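Long-range contacts in hypothetical protein PA4535 (Pseudomonas aeruginosa, PDB 1Y0K), which is of unknown function but, as a DUF1780 member of the PD-(D/E)XK nuclease clan, is probably an endonuclease: residues A[41-46]-A[60-65]; A[68-73]-A[141-146]; A[120-125]-A[167-172]; A[156-161]-A[179-184]. One frame throughout, in Å; residues are numbered along the deposited sequence. Where two conformers were deposited one is given.

Interaction 1 (A[41-46]-A[60-65]); sequences LNVPYR and VLFKGA
Apolar contact between these segments centres on the ring of Phe62. Its CG stands anti to the backbone N (chi1 171°), which sends the ring out from its strand to the loop 41-46. Tyr45 brings only its CB to the ring, 3.6 Å from Phe62 CE1. The Tyr45 CG sits in the crowded position between backbone N and carbonyl carbon (chi1 63°), and the phenol leads away from Phe62, where OH is hydrogen-bonded to Glu39 of helix 26-40. Val43 CG1 lies 4.1 Å from Phe62 CE2, near the ring plane. Lys63 folds back over its neighbour, with CG above the centre of one face of the Phe62 ring.

The polar contact is indirect. Pro44 O lies in the plane of the Phe62 ring at its edge, 3.8 Å from CZ. The same oxygen takes a short bond of 2.5 Å from water 1. That water accepts from Lys63 NZ at 2.7 Å, at the end of an extended chain.

Phe62 to Ala65 form a type I' turn, a tight two-residue beta hairpin joining strands 60-62 and 65-73. Its end bonds are Ala65 N to Phe62 O and Phe62 N to Ala65 O. Asn42 closes helix 26-40 with a Schellman motif. Phe62 also packs on Leu38 of that helix and Phe50 of the edge strand 50-51, while Val43 touches Phe192 of helix 191-194.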
loop_
_atom_site.group_PDB
_atom_site.type_symbol
_atom_site.label_atom_id
_atom_site.label_comp_id
_atom_site.label_asym_id
_atom_site.label_seq_id
_atom_site.Cartn_x
_atom_site.Cartn_y
_atom_site.Cartn_z
ATOM N N LEU A 41 -10.391 -4.045 -2.549
ATOM C CA LEU A 41 -10.895 -5.114 -1.696
ATOM C C LEU A 41 -12.408 -5.221 -1.705
ATOM O O LEU A 41 -12.963 -6.056 -0.986
ATOM C CB LEU A 41 -10.415 -4.932 -0.254
ATOM C CG LEU A 41 -8.903 -4.858 -0.033
ATOM C CD1 LEU A 41 -8.611 -4.900 1.461
ATOM C CD2 LEU A 41 -8.214 -5.995 -0.738
ATOM N N ASN A 42 -13.055 -4.372 -2.505
ATOM C CA ASN A 42 -14.510 -4.320 -2.581
ATOM C C ASN A 42 -15.133 -4.100 -1.195
ATOM O O ASN A 42 -16.078 -4.787 -0.795
ATOM C CB ASN A 42 -15.047 -5.591 -3.264
ATOM C CG ASN A 42 -16.466 -5.439 -3.762
ATOM O OD1 ASN A 42 -16.935 -4.332 -4.020
ATOM N ND2 ASN A 42 -17.158 -6.562 -3.913
ATOM N N VAL A 43 -14.574 -3.141 -0.459
ATOM C CA VAL A 43 -15.062 -2.784 0.862
ATOM C C VAL A 43 -15.852 -1.486 0.696
ATOM O O VAL A 43 -15.289 -0.464 0.292
ATOM C CB VAL A 43 -13.888 -2.590 1.870
ATOM C CG1 VAL A 43 -14.388 -2.003 3.185
ATOM C CG2 VAL A 43 -13.150 -3.908 2.099
ATOM N N PRO A 44 -17.166 -1.529 0.976
ATOM C CA PRO A 44 -18.011 -0.332 0.825
ATOM C C PRO A 44 -17.620 0.816 1.756
ATOM O O PRO A 44 -17.194 0.594 2.891
ATOM C CB PRO A 44 -19.416 -0.830 1.175
ATOM C CG PRO A 44 -19.214 -2.119 1.906
ATOM C CD PRO A 44 -17.926 -2.705 1.440
ATOM N N TYR A 45 -17.776 2.042 1.269
ATOM C CA TYR A 45 -17.511 3.212 2.088
ATOM C C TYR A 45 -18.363 4.389 1.639
ATOM O O TYR A 45 -18.809 4.449 0.489
ATOM C CB TYR A 45 -16.019 3.584 2.035
ATOM C CG TYR A 45 -15.489 3.980 0.669
ATOM C CD1 TYR A 45 -15.563 5.302 0.234
ATOM C CD2 TYR A 45 -14.886 3.039 -0.173
ATOM C CE1 TYR A 45 -15.067 5.681 -1.001
ATOM C CE2 TYR A 45 -14.388 3.408 -1.425
ATOM C CZ TYR A 45 -14.486 4.731 -1.829
ATOM O OH TYR A 45 -13.992 5.123 -3.051
ATOM N N ARG A 46 -18.592 5.312 2.561
ATOM C CA ARG A 46 -19.155 6.604 2.219
ATOM C C ARG A 46 -18.063 7.623 2.497
ATOM O O ARG A 46 -17.153 7.357 3.287
ATOM C CB ARG A 46 -20.407 6.888 3.047
ATOM C CG ARG A 46 -21.514 5.848 2.899
ATOM C CD ARG A 46 -22.803 6.305 3.576
ATOM N NE ARG A 46 -23.253 7.598 3.059
ATOM C CZ ARG A 46 -24.040 7.757 1.998
ATOM N NH1 ARG A 46 -24.491 6.702 1.328
ATOM N NH2 ARG A 46 -24.381 8.980 1.607
ATOM N N VAL A 60 -5.118 8.381 8.315
ATOM C CA VAL A 60 -6.517 8.293 7.928
ATOM C C VAL A 60 -7.223 7.240 8.763
ATOM O O VAL A 60 -6.812 6.073 8.788
ATOM C CB VAL A 60 -6.663 7.950 6.416
ATOM C CG1 VAL A 60 -8.133 7.758 6.038
ATOM C CG2 VAL A 60 -6.009 9.028 5.542
ATOM N N LEU A 61 -8.291 7.656 9.447
ATOM C CA LEU A 61 -9.148 6.727 10.177
ATOM C C LEU A 61 -10.288 6.248 9.291
ATOM O O LEU A 61 -10.916 7.040 8.594
ATOM C CB LEU A 61 -9.721 7.377 11.449
ATOM C CG LEU A 61 -8.734 8.071 12.408
ATOM C CD1 LEU A 61 -9.479 8.808 13.525
ATOM C CD2 LEU A 61 -7.758 7.077 13.008
ATOM N N PHE A 62 -10.544 4.947 9.318
ATOM C CA PHE A 62 -11.697 4.380 8.612
ATOM C C PHE A 62 -12.188 3.154 9.348
ATOM O O PHE A 62 -11.490 2.145 9.402
ATOM C CB PHE A 62 -11.324 4.001 7.169
ATOM C CG PHE A 62 -12.398 3.227 6.450
ATOM C CD1 PHE A 62 -13.497 3.887 5.910
ATOM C CD2 PHE A 62 -12.318 1.847 6.318
ATOM C CE1 PHE A 62 -14.515 3.171 5.257
ATOM C CE2 PHE A 62 -13.323 1.124 5.656
ATOM C CZ PHE A 62 -14.421 1.786 5.128
ATOM N N LYS A 63 -13.395 3.239 9.911
ATOM C CA LYS A 63 -14.059 2.092 10.563
ATOM C C LYS A 63 -13.134 1.188 11.398
ATOM O O LYS A 63 -13.054 -0.038 11.188
ATOM C CB LYS A 63 -14.815 1.258 9.527
ATOM C CG LYS A 63 -15.861 2.043 8.765
ATOM C CD LYS A 63 -16.624 1.147 7.792
ATOM C CE LYS A 63 -17.702 1.958 7.081
ATOM N NZ LYS A 63 -18.724 1.109 6.403
ATOM N N GLY A 64 -12.431 1.800 12.336
ATOM C CA GLY A 64 -11.573 1.051 13.235
ATOM C C GLY A 64 -10.137 0.920 12.749
ATOM O O GLY A 64 -9.241 0.658 13.558
ATOM N N ALA A 65 -9.923 1.079 11.441
ATOM C CA ALA A 65 -8.562 1.104 10.884
ATOM C C ALA A 65 -7.884 2.433 11.172
ATOM O O ALA A 65 -8.526 3.479 11.170
ATOM C CB ALA A 65 -8.568 0.828 9.371
HETATM O O HOH W 1 -17.546 -0.826 4.956
#

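Interaction 2 (A[68-73]-A[141-146]); sequences EVFFVL and LLAFVN
Phe70 CG takes the crowded position between backbone N and carbonyl carbon (chi1 67°), which swings the ring across to strand 140-146. Ala143 CB then sits over one face of the ring in a CH-pi contact, 3.8 Å from the centroid and displaced toward CZ. Leu141 has CG beside its backbone N (chi1 -82°). Its CD1 reaches Phe70 CE2 at 3.8 Å, and the two side chains cross at about a right angle. The same methyl lies 3.6 Å from Glu68 CG, where the side chains run side by side. Val72 adds its CB against Val145 CG2.

Phe71, Phe144, Val69 and Leu142 point to the other face of the sheet. Phe71 CD2 meets Phe144 CB at 3.8 Å, crossing obliquely.

The strands are parallel and in register from Glu68 with Leu141 to Val72 with Val145. Five backbone hydrogen bonds join them. Val72 N to Phe144 O is nearly straight (177°) and lies in the carbonyl plane. Leu142 N instead approaches Glu68 O from above the Glu68 carbonyl plane.

Helix 119-132 covers the Phe70 face, and helices 3-23 and 26-40 cover the Phe71 face. Glu68 OE2 is bridged to Lys125, while OE1 lies close to OD2 of Asp59, just before strand 60-62. The like charges could raise one pKa, while Lys125 would tend to keep Glu68 charged. The pair recalls PD-(D/E)XK metal sites, but no metal role is established.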
loop_
_atom_site.group_PDB
_atom_site.type_symbol
_atom_site.label_atom_id
_atom_site.label_comp_id
_atom_site.label_asym_id
_atom_site.label_seq_id
_atom_site.Cartn_x
_atom_site.Cartn_y
_atom_site.Cartn_z
ATOM N N GLU A 68 -1.817 4.260 8.307
ATOM C CA GLU A 68 -0.579 5.015 8.247
ATOM C C GLU A 68 -0.048 4.844 6.824
ATOM O O GLU A 68 0.437 3.774 6.452
ATOM C CB GLU A 68 0.389 4.462 9.294
ATOM C CG GLU A 68 1.834 4.958 9.228
ATOM C CD GLU A 68 2.014 6.349 9.761
ATOM O OE1 GLU A 68 0.997 7.036 10.052
ATOM O OE2 GLU A 68 3.197 6.750 9.895
ATOM N N VAL A 69 -0.185 5.896 6.034
ATOM C CA VAL A 69 0.010 5.793 4.582
ATOM C C VAL A 69 1.403 6.263 4.176
ATOM O O VAL A 69 1.852 7.341 4.587
ATOM C CB VAL A 69 -1.072 6.609 3.841
ATOM C CG1 VAL A 69 -0.815 6.634 2.329
ATOM C CG2 VAL A 69 -2.458 6.021 4.157
ATOM N N PHE A 70 2.099 5.452 3.386
ATOM C CA PHE A 70 3.390 5.890 2.859
ATOM C C PHE A 70 3.558 5.504 1.395
ATOM O O PHE A 70 2.847 4.639 0.892
ATOM C CB PHE A 70 4.550 5.406 3.736
ATOM C CG PHE A 70 4.758 3.913 3.735
ATOM C CD1 PHE A 70 5.828 3.352 3.033
ATOM C CD2 PHE A 70 3.913 3.070 4.468
ATOM C CE1 PHE A 70 6.057 1.967 3.055
ATOM C CE2 PHE A 70 4.120 1.672 4.484
ATOM C CZ PHE A 70 5.189 1.123 3.774
ATOM N N PHE A 71 4.484 6.181 0.719
ATOM C CA PHE A 71 4.668 6.026 -0.721
ATOM C C PHE A 71 6.010 5.408 -1.037
ATOM O O PHE A 71 7.048 5.820 -0.487
ATOM C CB PHE A 71 4.491 7.371 -1.428
ATOM C CG PHE A 71 3.118 7.951 -1.250
ATOM C CD1 PHE A 71 2.794 8.674 -0.097
ATOM C CD2 PHE A 71 2.140 7.760 -2.224
ATOM C CE1 PHE A 71 1.501 9.188 0.088
ATOM C CE2 PHE A 71 0.853 8.277 -2.053
ATOM C CZ PHE A 71 0.543 8.994 -0.892
ATOM N N VAL A 72 5.965 4.394 -1.897
ATOM C CA VAL A 72 7.143 3.652 -2.348
ATOM C C VAL A 72 7.249 3.887 -3.850
ATOM O O VAL A 72 6.571 3.236 -4.643
ATOM C CB VAL A 72 7.026 2.145 -2.023
ATOM C CG1 VAL A 72 8.289 1.383 -2.474
ATOM C CG2 VAL A 72 6.792 1.936 -0.522
ATOM N N LEU A 73 8.078 4.860 -4.217
ATOM C CA LEU A 73 8.227 5.271 -5.610
ATOM C C LEU A 73 9.674 5.091 -6.071
ATOM O O LEU A 73 10.527 4.646 -5.298
ATOM C CB LEU A 73 7.772 6.731 -5.786
ATOM C CG LEU A 73 6.428 7.134 -5.167
ATOM C CD1 LEU A 73 6.230 8.649 -5.223
ATOM C CD2 LEU A 73 5.292 6.425 -5.872
ATOM N N LEU A 141 -0.464 -0.200 8.526
ATOM C CA LEU A 141 0.389 0.412 7.513
ATOM C C LEU A 141 -0.153 0.120 6.121
ATOM O O LEU A 141 -0.594 -0.997 5.842
ATOM C CB LEU A 141 1.835 -0.083 7.646
ATOM C CG LEU A 141 2.708 0.609 8.718
ATOM C CD1 LEU A 141 3.328 1.848 8.151
ATOM C CD2 LEU A 141 1.957 0.959 10.019
ATOM N N LEU A 142 -0.119 1.135 5.264
ATOM C CA LEU A 142 -0.626 1.024 3.893
ATOM C C LEU A 142 0.335 1.717 2.938
ATOM O O LEU A 142 0.460 2.945 2.956
ATOM C CB LEU A 142 -2.028 1.633 3.776
ATOM C CG LEU A 142 -2.689 1.594 2.395
ATOM C CD1 LEU A 142 -2.819 0.143 1.886
ATOM C CD2 LEU A 142 -4.062 2.286 2.437
ATOM N N ALA A 143 1.030 0.918 2.127
ATOM C CA ALA A 143 2.008 1.451 1.174
ATOM C C ALA A 143 1.358 1.613 -0.180
ATOM O O ALA A 143 0.747 0.660 -0.678
ATOM C CB ALA A 143 3.197 0.485 1.040
ATOM N N PHE A 144 1.486 2.799 -0.786
ATOM C CA PHE A 144 1.149 2.947 -2.207
ATOM C C PHE A 144 2.440 2.752 -2.998
ATOM O O PHE A 144 3.386 3.538 -2.870
ATOM C CB PHE A 144 0.508 4.301 -2.522
ATOM C CG PHE A 144 0.121 4.443 -3.968
ATOM C CD1 PHE A 144 -1.102 3.944 -4.411
ATOM C CD2 PHE A 144 0.981 5.043 -4.884
ATOM C CE1 PHE A 144 -1.473 4.045 -5.755
ATOM C CE2 PHE A 144 0.612 5.151 -6.238
ATOM C CZ PHE A 144 -0.613 4.645 -6.664
ATOM N N VAL A 145 2.480 1.665 -3.757
ATOM C CA VAL A 145 3.675 1.230 -4.455
ATOM C C VAL A 145 3.516 1.464 -5.967
ATOM O O VAL A 145 2.615 0.912 -6.611
ATOM C CB VAL A 145 3.995 -0.263 -4.158
ATOM C CG1 VAL A 145 5.347 -0.653 -4.779
ATOM C CG2 VAL A 145 4.026 -0.520 -2.659
ATOM N N ASN A 146 4.414 2.271 -6.525
ATOM C CA ASN A 146 4.336 2.648 -7.930
ATOM C C ASN A 146 5.729 2.919 -8.490
ATOM O O ASN A 146 6.323 3.952 -8.222
ATOM C CB ASN A 146 3.426 3.866 -8.118
ATOM C CG ASN A 146 3.200 4.195 -9.579
ATOM O OD1 ASN A 146 2.906 3.307 -10.387
ATOM N ND2 ASN A 146 3.354 5.465 -9.932
#

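Interaction 3 (A[120-125]-A[167-172]); sequences PTLRKK and QGWRSL
Leu122 of helix 119-132 splits its branches between two partners. With CG beside the backbone N (chi1 -73°) and chi2 extended, CD1 meets Leu172 CD2 tip to tip at 3.9 Å. Leu122 CD2 turns to the pyrrole part of the indole, 3.9 Å from Trp169 NE1. Together chi1 (-40°) and chi2 (114°) of Trp169 turn the edge of the indole to the helix. Leu122 O lies in the ring plane, 3.8 Å from CZ2. Lys125 CB lies 3.9 Å from CH2 of the same ring.

Gln167 is extended beyond CG and reaches the helix with its amide. Its OE1 packs against Leu122 CB at 3.4 Å. Its NE2 lies beside the Arg123 backbone and CG. OE1 also accepts from Trp169 NE1 at 2.9 Å, on a lone pair and close to the indole plane. This bond ties the amide and the indole together where the chain leaves helix 162-166 through Gly168.

The charged ends turn elsewhere: Arg123 to Glu163 and Lys125 to Glu68. Leu141 of the sheet packs on Leu122, Trp169 and Leu172. Between these two segments the contact is mainly apolar, and the buried indole N-H has its acceptor within its own segment.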
loop_
_atom_site.group_PDB
_atom_site.type_symbol
_atom_site.label_atom_id
_atom_site.label_comp_id
_atom_site.label_asym_id
_atom_site.label_seq_id
_atom_site.Cartn_x
_atom_site.Cartn_y
_atom_site.Cartn_z
ATOM N N PRO A 120 13.222 0.322 3.689
ATOM C CA PRO A 120 13.853 1.560 4.164
ATOM C C PRO A 120 12.899 2.472 4.942
ATOM O O PRO A 120 13.230 2.926 6.044
ATOM C CB PRO A 120 14.345 2.208 2.869
ATOM C CG PRO A 120 14.654 1.008 1.990
ATOM C CD PRO A 120 13.466 0.120 2.244
ATOM N N THR A 121 11.712 2.710 4.390
ATOM C CA THR A 121 10.742 3.585 5.041
ATOM C C THR A 121 10.184 2.951 6.314
ATOM O O THR A 121 10.066 3.620 7.343
ATOM C CB THR A 121 9.620 3.985 4.051
ATOM O OG1 THR A 121 10.203 4.782 3.015
ATOM C CG2 THR A 121 8.553 4.817 4.739
ATOM N N LEU A 122 9.848 1.665 6.249
ATOM C CA LEU A 122 9.330 0.979 7.438
ATOM C C LEU A 122 10.329 0.976 8.601
ATOM O O LEU A 122 9.927 1.155 9.751
ATOM C CB LEU A 122 8.834 -0.425 7.115
ATOM C CG LEU A 122 7.499 -0.442 6.341
ATOM C CD1 LEU A 122 7.127 -1.859 5.984
ATOM C CD2 LEU A 122 6.349 0.200 7.156
ATOM N N ARG A 123 11.619 0.803 8.294
ATOM C CA ARG A 123 12.676 0.871 9.322
ATOM C C ARG A 123 12.740 2.253 9.985
ATOM O O ARG A 123 12.854 2.349 11.211
ATOM C CB ARG A 123 14.043 0.512 8.730
ATOM C CG ARG A 123 14.152 -0.960 8.339
ATOM C CD ARG A 123 15.413 -1.254 7.533
ATOM N NE ARG A 123 15.397 -2.619 7.004
ATOM C CZ ARG A 123 15.960 -2.989 5.857
ATOM N NH1 ARG A 123 16.596 -2.105 5.098
ATOM N NH2 ARG A 123 15.873 -4.250 5.460
ATOM N N LYS A 124 12.662 3.304 9.170
ATOM C CA LYS A 124 12.705 4.682 9.663
ATOM C C LYS A 124 11.497 4.978 10.545
ATOM O O LYS A 124 11.633 5.559 11.634
ATOM C CB LYS A 124 12.753 5.685 8.510
ATOM C CG LYS A 124 14.060 5.721 7.723
ATOM C CD LYS A 124 13.975 6.788 6.620
ATOM C CE LYS A 124 15.282 6.917 5.832
ATOM N NZ LYS A 124 16.345 7.650 6.589
ATOM N N LYS A 125 10.313 4.574 10.081
ATOM C CA LYS A 125 9.091 4.744 10.894
ATOM C C LYS A 125 9.157 3.986 12.213
ATOM O O LYS A 125 8.880 4.553 13.275
ATOM C CB LYS A 125 7.849 4.279 10.133
ATOM C CG LYS A 125 7.406 5.171 9.010
ATOM C CD LYS A 125 6.031 4.692 8.529
ATOM C CE LYS A 125 5.458 5.575 7.437
ATOM N NZ LYS A 125 5.168 6.958 7.911
ATOM N N GLN A 167 8.512 -5.515 13.508
ATOM C CA GLN A 167 8.435 -4.068 13.797
ATOM C C GLN A 167 7.213 -3.681 14.643
ATOM O O GLN A 167 7.151 -2.565 15.192
ATOM C CB GLN A 167 8.492 -3.249 12.498
ATOM C CG GLN A 167 9.868 -3.269 11.812
ATOM C CD GLN A 167 9.840 -2.750 10.382
ATOM O OE1 GLN A 167 8.768 -2.618 9.769
ATOM N NE2 GLN A 167 11.028 -2.452 9.836
ATOM N N GLY A 168 6.248 -4.596 14.728
ATOM C CA GLY A 168 5.123 -4.484 15.661
ATOM C C GLY A 168 3.835 -3.854 15.161
ATOM O O GLY A 168 2.892 -3.687 15.941
ATOM N N TRP A 169 3.770 -3.512 13.873
ATOM C CA TRP A 169 2.532 -2.965 13.283
ATOM C C TRP A 169 1.344 -3.909 13.453
ATOM O O TRP A 169 1.510 -5.127 13.472
ATOM C CB TRP A 169 2.703 -2.700 11.772
ATOM C CG TRP A 169 4.016 -2.127 11.391
ATOM C CD1 TRP A 169 4.988 -2.725 10.625
ATOM C CD2 TRP A 169 4.533 -0.846 11.767
ATOM N NE1 TRP A 169 6.066 -1.876 10.487
ATOM C CE2 TRP A 169 5.820 -0.727 11.188
ATOM C CE3 TRP A 169 4.039 0.214 12.542
ATOM C CZ2 TRP A 169 6.608 0.410 11.352
ATOM C CZ3 TRP A 169 4.825 1.337 12.704
ATOM C CH2 TRP A 169 6.098 1.426 12.111
ATOM N N ARG A 170 0.136 -3.348 13.531
ATOM C CA ARG A 170 -1.065 -4.179 13.601
ATOM C C ARG A 170 -1.333 -4.924 12.286
ATOM O O ARG A 170 -1.789 -6.072 12.280
ATOM C CB ARG A 170 -2.285 -3.338 13.960
ATOM C CG ARG A 170 -3.509 -4.221 14.210
ATOM C CD ARG A 170 -4.604 -3.479 14.915
ATOM N NE ARG A 170 -5.203 -2.439 14.082
ATOM C CZ ARG A 170 -6.149 -1.621 14.523
ATOM N NH1 ARG A 170 -6.574 -1.731 15.781
ATOM N NH2 ARG A 170 -6.660 -0.690 13.729
ATOM N N SER A 171 -1.042 -4.252 11.179
ATOM C CA SER A 171 -1.243 -4.810 9.844
ATOM C C SER A 171 -0.376 -4.047 8.847
ATOM O O SER A 171 0.112 -2.950 9.137
ATOM C CB SER A 171 -2.728 -4.740 9.438
ATOM O OG SER A 171 -3.136 -3.407 9.145
ATOM N N LEU A 172 -0.164 -4.659 7.685
ATOM C CA LEU A 172 0.597 -4.020 6.618
ATOM C C LEU A 172 -0.032 -4.475 5.328
ATOM O O LEU A 172 -0.226 -5.672 5.119
ATOM C CB LEU A 172 2.064 -4.440 6.659
ATOM C CG LEU A 172 2.970 -3.990 5.497
ATOM C CD1 LEU A 172 3.041 -2.460 5.377
ATOM C CD2 LEU A 172 4.354 -4.570 5.669
#

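Interaction 4 (A[156-161]-A[179-184]); sequences TPFPPP and FARVLF
The Phe158 ring lies against the end of the Arg181 side chain. Arg181 CD sits over the centre of the Phe158 ring, 3.6 Å from the centroid and 9° off the normal, a CH-pi contact. NE lies over the same face, 3.5 Å from Phe158 CG. The guanidinium plane is only 4° from the ring plane, and it is displaced beyond the ring toward Phe158 CB. The arginine is extended from CG to NE, with CG anti to its backbone N (chi1 179°). Phe158 comes to meet it tip to tip. Leu183 CD2 lies in the guanidinium plane at its edge and is 4.2 Å from Phe158 CD2. Phe179 CE1 touches Phe158 CZ at 4.3 Å.

A second contact is made by Pro161 CG, 3.7 Å from Phe184 CD2. Pro161 is the N-cap residue of helix 162-166. The proline-rich loop 156-161 lies over strand 179-185 just before that helix starts. Leu183 and Phe184 both face Leu172 in a classic beta bulge, which brings both side chains toward the loop.

Further out, Ser200 OG bonds Arg181 NH1 and helps set the guanidinium. Met174 of the neighbouring strand packs on Phe158, Phe179 and Leu183. Ala111 and Gln115 of helix 111-116 touch Phe158, and Gln115 NE2 donates to Pro159 O.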
loop_
_atom_site.group_PDB
_atom_site.type_symbol
_atom_site.label_atom_id
_atom_site.label_comp_id
_atom_site.label_asym_id
_atom_site.label_seq_id
_atom_site.Cartn_x
_atom_site.Cartn_y
_atom_site.Cartn_z
ATOM N N THR A 156 5.395 -15.164 -8.947
ATOM C CA THR A 156 6.273 -15.425 -7.811
ATOM C C THR A 156 5.489 -15.226 -6.508
ATOM O O THR A 156 4.622 -14.349 -6.421
ATOM C CB THR A 156 7.532 -14.528 -7.846
ATOM O OG1 THR A 156 7.153 -13.146 -7.723
ATOM C CG2 THR A 156 8.273 -14.710 -9.172
ATOM N N PRO A 157 5.758 -16.069 -5.501
ATOM C CA PRO A 157 5.020 -15.981 -4.243
ATOM C C PRO A 157 5.560 -14.914 -3.277
ATOM O O PRO A 157 6.750 -14.644 -3.280
ATOM C CB PRO A 157 5.205 -17.375 -3.640
ATOM C CG PRO A 157 6.488 -17.873 -4.187
ATOM C CD PRO A 157 6.743 -17.167 -5.503
ATOM N N PHE A 158 4.678 -14.321 -2.471
ATOM C CA PHE A 158 5.122 -13.402 -1.415
ATOM C C PHE A 158 5.651 -14.173 -0.213
ATOM O O PHE A 158 4.917 -14.984 0.368
ATOM C CB PHE A 158 3.982 -12.487 -0.974
ATOM C CG PHE A 158 3.701 -11.384 -1.930
ATOM C CD1 PHE A 158 2.894 -11.603 -3.050
ATOM C CD2 PHE A 158 4.255 -10.122 -1.729
ATOM C CE1 PHE A 158 2.628 -10.579 -3.947
ATOM C CE2 PHE A 158 3.990 -9.083 -2.628
ATOM C CZ PHE A 158 3.176 -9.308 -3.732
ATOM N N PRO A 159 6.923 -13.929 0.165
ATOM C CA PRO A 159 7.461 -14.614 1.332
ATOM C C PRO A 159 6.866 -14.017 2.608
ATOM O O PRO A 159 6.354 -12.887 2.570
ATOM C CB PRO A 159 8.958 -14.318 1.240
ATOM C CG PRO A 159 9.045 -13.020 0.548
ATOM C CD PRO A 159 7.915 -13.018 -0.441
ATOM N N PRO A 160 6.895 -14.774 3.723
ATOM C CA PRO A 160 6.463 -14.206 5.000
ATOM C C PRO A 160 7.159 -12.872 5.268
ATOM O O PRO A 160 8.369 -12.773 5.079
ATOM C CB PRO A 160 6.925 -15.253 6.024
ATOM C CG PRO A 160 6.906 -16.539 5.273
ATOM C CD PRO A 160 7.319 -16.181 3.861
ATOM N N PRO A 161 6.390 -11.841 5.669
ATOM C CA PRO A 161 6.940 -10.520 5.950
ATOM C C PRO A 161 7.527 -10.415 7.360
ATOM O O PRO A 161 7.081 -9.591 8.168
ATOM C CB PRO A 161 5.721 -9.603 5.799
ATOM C CG PRO A 161 4.583 -10.440 6.231
ATOM C CD PRO A 161 4.925 -11.867 5.832
ATOM N N PHE A 179 -2.067 -3.777 -8.484
ATOM C CA PHE A 179 -2.457 -4.806 -7.510
ATOM C C PHE A 179 -2.701 -4.237 -6.121
ATOM O O PHE A 179 -2.344 -3.098 -5.840
ATOM C CB PHE A 179 -1.377 -5.893 -7.422
ATOM C CG PHE A 179 -0.232 -5.537 -6.511
ATOM C CD1 PHE A 179 -0.150 -6.097 -5.236
ATOM C CD2 PHE A 179 0.736 -4.623 -6.912
ATOM C CE1 PHE A 179 0.897 -5.769 -4.379
ATOM C CE2 PHE A 179 1.801 -4.282 -6.055
ATOM C CZ PHE A 179 1.874 -4.855 -4.789
ATOM N N ALA A 180 -3.318 -5.052 -5.267
ATOM C CA ALA A 180 -3.398 -4.779 -3.828
ATOM C C ALA A 180 -3.208 -6.092 -3.080
ATOM O O ALA A 180 -3.557 -7.171 -3.580
ATOM C CB ALA A 180 -4.721 -4.149 -3.479
ATOM N N ARG A 181 -2.619 -6.009 -1.893
ATOM C CA ARG A 181 -2.450 -7.188 -1.063
ATOM C C ARG A 181 -2.348 -6.782 0.398
ATOM O O ARG A 181 -1.630 -5.839 0.738
ATOM C CB ARG A 181 -1.191 -7.962 -1.471
ATOM C CG ARG A 181 -0.931 -9.204 -0.616
ATOM C CD ARG A 181 0.348 -9.920 -1.060
ATOM N NE ARG A 181 0.653 -11.050 -0.184
ATOM C CZ ARG A 181 0.230 -12.299 -0.386
ATOM N NH1 ARG A 181 -0.489 -12.613 -1.459
ATOM N NH2 ARG A 181 0.547 -13.249 0.483
ATOM N N VAL A 182 -3.074 -7.497 1.248
ATOM C CA VAL A 182 -2.862 -7.403 2.693
ATOM C C VAL A 182 -1.728 -8.384 3.025
ATOM O O VAL A 182 -1.877 -9.604 2.834
ATOM C CB VAL A 182 -4.157 -7.770 3.474
ATOM C CG1 VAL A 182 -3.905 -7.736 4.988
ATOM C CG2 VAL A 182 -5.302 -6.822 3.090
ATOM N N LEU A 183 -0.585 -7.858 3.478
ATOM C CA LEU A 183 0.582 -8.706 3.780
ATOM C C LEU A 183 0.422 -9.465 5.084
ATOM O O LEU A 183 0.752 -10.650 5.156
ATOM C CB LEU A 183 1.891 -7.909 3.800
ATOM C CG LEU A 183 2.296 -7.206 2.501
ATOM C CD1 LEU A 183 3.715 -6.671 2.610
ATOM C CD2 LEU A 183 2.187 -8.159 1.306
ATOM N N PHE A 184 -0.061 -8.773 6.115
ATOM C CA PHE A 184 -0.409 -9.413 7.378
ATOM C C PHE A 184 -1.393 -8.551 8.142
ATOM O O PHE A 184 -1.484 -7.348 7.915
ATOM C CB PHE A 184 0.837 -9.741 8.234
ATOM C CG PHE A 184 1.521 -8.535 8.859
ATOM C CD1 PHE A 184 1.061 -7.987 10.059
ATOM C CD2 PHE A 184 2.671 -7.998 8.279
ATOM C CE1 PHE A 184 1.709 -6.898 10.649
ATOM C CE2 PHE A 184 3.337 -6.920 8.863
ATOM C CZ PHE A 184 2.858 -6.365 10.049
#

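In the fold
All four contacts reach one mixed sheet. Interaction 2 is at its middle, with its centre about 4 Å from that of the chain. Interactions 2 and 3 have centres about 11 Å apart and are tied by the 2.8 Å salt bridge from Lys125 NZ to Glu68 OE2 and by Leu141 N to Ser171 O. Interactions 3 and 4 share the next strand pairing: Leu183 N lies 2.8 Å from Leu172 O. Interaction 1 precedes interaction 2 in the chain, on the hairpin leading into strand 65-73, and Gly64 O probably bonds Arg170 NH2 of interaction 3. No active site is established; the closeness of Asp59 and Glu68 is merely consistent with the acidic cluster of PD-(D/E)XK nucleases.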